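Local coordinates for protein glutaredoxin-glutathione complex (Polygonaceae, PDB 5KQA) that binds glutathione in a thioredoxin-fold pocket and, as a glutaredoxin, probably catalyses glutathione-dependent thiol-disulfide exchange, at residues Cys50-Lys55 and Gly102-Val107. Numbering follows the deposited sequence.
With GSH (glutathione), chain B.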
loop_
_atom_site.group_PDB
_atom_site.type_symbol
_atom_site.label_atom_id
_atom_site.label_comp_id
_atom_site.label_asym_id
_atom_site.label_seq_id
_atom_site.Cartn_x
_atom_site.Cartn_y
_atom_site.Cartn_z
ATOM N N CYS A 50 -4.736 1.459 -9.084
ATOM C CA CYS A 50 -3.633 2.133 -8.412
ATOM C C CYS A 50 -3.646 3.619 -8.737
ATOM O O CYS A 50 -3.481 4.453 -7.848
ATOM C CB CYS A 50 -2.299 1.515 -8.811
ATOM S SG CYS A 50 -2.055 -0.165 -8.246
ATOM N N SER A 51 -3.869 3.950 -10.007
ATOM C CA SER A 51 -3.967 5.347 -10.415
ATOM C C SER A 51 -5.110 6.070 -9.709
ATOM O O SER A 51 -4.948 7.211 -9.288
ATOM C CB SER A 51 -4.143 5.454 -11.927
ATOM O OG SER A 51 -2.975 5.001 -12.576
ATOM N N ARG A 52 -6.263 5.415 -9.589
ATOM C CA ARG A 52 -7.397 5.991 -8.858
ATOM C C ARG A 52 -7.057 6.339 -7.408
ATOM O O ARG A 52 -7.383 7.434 -6.933
ATOM C CB ARG A 52 -8.599 5.035 -8.872
ATOM C CG ARG A 52 -9.371 4.998 -10.182
ATOM C CD ARG A 52 -10.829 5.386 -9.965
ATOM N NE ARG A 52 -11.592 4.300 -9.363
ATOM C CZ ARG A 52 -12.505 4.455 -8.411
ATOM N NH1 ARG A 52 -13.139 3.393 -7.937
ATOM N NH2 ARG A 52 -12.783 5.660 -7.929
ATOM N N VAL A 53 -6.415 5.413 -6.697
ATOM C CA VAL A 53 -6.168 5.638 -5.272
ATOM C C VAL A 53 -5.118 6.719 -5.099
ATOM O O VAL A 53 -5.210 7.530 -4.176
ATOM C CB VAL A 53 -5.725 4.349 -4.502
ATOM C CG1 VAL A 53 -6.780 3.263 -4.607
ATOM C CG2 VAL A 53 -4.375 3.849 -4.962
ATOM N N LYS A 54 -4.138 6.756 -6.000
ATOM C CA LYS A 54 -3.117 7.799 -5.957
ATOM C C LYS A 54 -3.737 9.176 -6.191
ATOM O O LYS A 54 -3.392 10.153 -5.520
ATOM C CB LYS A 54 -2.020 7.549 -6.998
ATOM C CG LYS A 54 -1.122 6.360 -6.725
ATOM C CD LYS A 54 -0.304 6.039 -7.974
ATOM C CE LYS A 54 0.384 4.702 -7.870
ATOM N NZ LYS A 54 1.095 4.328 -9.141
ATOM N N LYS A 55 -4.634 9.255 -7.167
ATOM C CA LYS A 55 -5.327 10.506 -7.462
ATOM C C LYS A 55 -6.137 10.998 -6.251
ATOM O O LYS A 55 -6.126 12.187 -5.928
ATOM C CB LYS A 55 -6.236 10.317 -8.679
ATOM C CG LYS A 55 -6.793 11.596 -9.272
ATOM C CD LYS A 55 -7.433 11.307 -10.627
ATOM C CE LYS A 55 -7.902 12.576 -11.330
ATOM N NZ LYS A 55 -9.038 13.237 -10.622
ATOM N N GLY A 102 -6.154 -2.227 2.387
ATOM C CA GLY A 102 -6.734 -3.005 1.311
ATOM C C GLY A 102 -6.535 -2.356 -0.044
ATOM O O GLY A 102 -5.555 -1.658 -0.258
ATOM N N GLY A 103 -7.472 -2.582 -0.960
ATOM C CA GLY A 103 -7.360 -2.058 -2.307
ATOM C C GLY A 103 -8.067 -0.730 -2.505
ATOM O O GLY A 103 -8.372 -0.019 -1.544
ATOM N N CYS A 104 -8.328 -0.399 -3.764
ATOM C CA CYS A 104 -9.012 0.841 -4.117
ATOM C C CYS A 104 -10.394 0.935 -3.481
ATOM O O CYS A 104 -10.752 1.953 -2.875
ATOM C CB CYS A 104 -9.143 0.962 -5.635
ATOM S SG CYS A 104 -9.759 2.569 -6.167
ATOM N N ASP A 105 -11.165 -0.134 -3.627
ATOM C CA ASP A 105 -12.487 -0.229 -3.021
ATOM C C ASP A 105 -12.452 0.022 -1.512
ATOM O O ASP A 105 -13.263 0.780 -0.982
ATOM C CB ASP A 105 -13.086 -1.595 -3.312
ATOM C CG ASP A 105 -12.043 -2.700 -3.307
ATOM O OD1 ASP A 105 -11.087 -2.636 -2.491
ATOM O OD2 ASP A 105 -12.176 -3.633 -4.132
ATOM N N SER A 106 -11.515 -0.623 -0.826
ATOM C CA SER A 106 -11.374 -0.462 0.621
ATOM C C SER A 106 -11.083 0.982 1.010
ATOM O O SER A 106 -11.624 1.490 1.993
ATOM C CB SER A 106 -10.262 -1.367 1.153
ATOM O OG SER A 106 -10.494 -2.718 0.791
ATOM N N VAL A 107 -10.218 1.639 0.239
ATOM C CA VAL A 107 -9.868 3.027 0.506
ATOM C C VAL A 107 -11.071 3.922 0.241
ATOM O O VAL A 107 -11.374 4.826 1.023
ATOM C CB VAL A 107 -8.667 3.499 -0.353
ATOM C CG1 VAL A 107 -8.513 5.013 -0.267
ATOM C CG2 VAL A 107 -7.374 2.776 0.080
HETATM N N1 GSH B . -11.210 -4.463 -6.170
HETATM C CA1 GSH B . -9.814 -4.239 -6.356
HETATM C C1 GSH B . -9.522 -2.823 -5.914
HETATM O O11 GSH B . -8.350 -2.487 -5.593
HETATM O O12 GSH B . -10.463 -1.982 -5.854
HETATM C CB1 GSH B . -9.420 -4.472 -7.809
HETATM C CG1 GSH B . -7.942 -4.170 -8.030
HETATM C CD1 GSH B . -7.379 -4.918 -9.236
HETATM O OE1 GSH B . -8.101 -5.616 -9.924
HETATM N N2 GSH B . -5.995 -4.804 -9.566
HETATM C CA2 GSH B . -5.434 -5.499 -10.682
HETATM C C2 GSH B . -4.512 -6.614 -10.255
HETATM O O2 GSH B . -3.803 -6.510 -9.265
HETATM C CB2 GSH B . -4.522 -4.599 -11.485
HETATM S SG2 GSH B . -5.434 -3.528 -12.562
HETATM N N3 GSH B . -4.437 -7.781 -11.059
HETATM C CA3 GSH B . -3.540 -8.823 -10.694
HETATM C C3 GSH B . -2.111 -8.289 -10.783
HETATM O O31 GSH B . -1.219 -8.731 -10.012
HETATM O O32 GSH B . -1.794 -7.394 -11.620
#
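In the thioredoxin fold of this glutaredoxin, helix 48-60, at whose start the CxxC pattern (Cys47, Cys50) lies, packs at Val53 and Arg52 against Cys104, in the first turn of the helix that receives glutathione. The CA atoms of Val53 and Cys104 stand 5.7 Å apart, and no hydrogen bond joins the segments; the contact is van der Waals packing of Val53 and Arg52 on Cys104. Val53 CG1 presses on the Cys104 backbone, a tight 3.3 Å from its CA, and also meets its SG at 3.4 Å. Cys104 turns that sulfur anti to its own N (chi1 -172°), which carries it between Val53 and Arg52. Two kinks in the Arg52 chain swing a guanidinium face onto the sulfur, which stands 3.7 Å from its plane, displaced toward its edge. The Val53 side chain also touches Pro92 and, on strand 39-43, Val41.

The same turn binds glutathione. Gly103 is the N-cap, and the two amides after it grip one glutathione carboxylate: Cys104 N to O11 (2.8 Å, 151°) and Asp105 N to O12 (3.0 Å, 157°), where the helix dipole would probably add attraction. Asp105 OD1 accepts a clearly bent bond from Ser106 N at 2.6 Å through its anti lone pair.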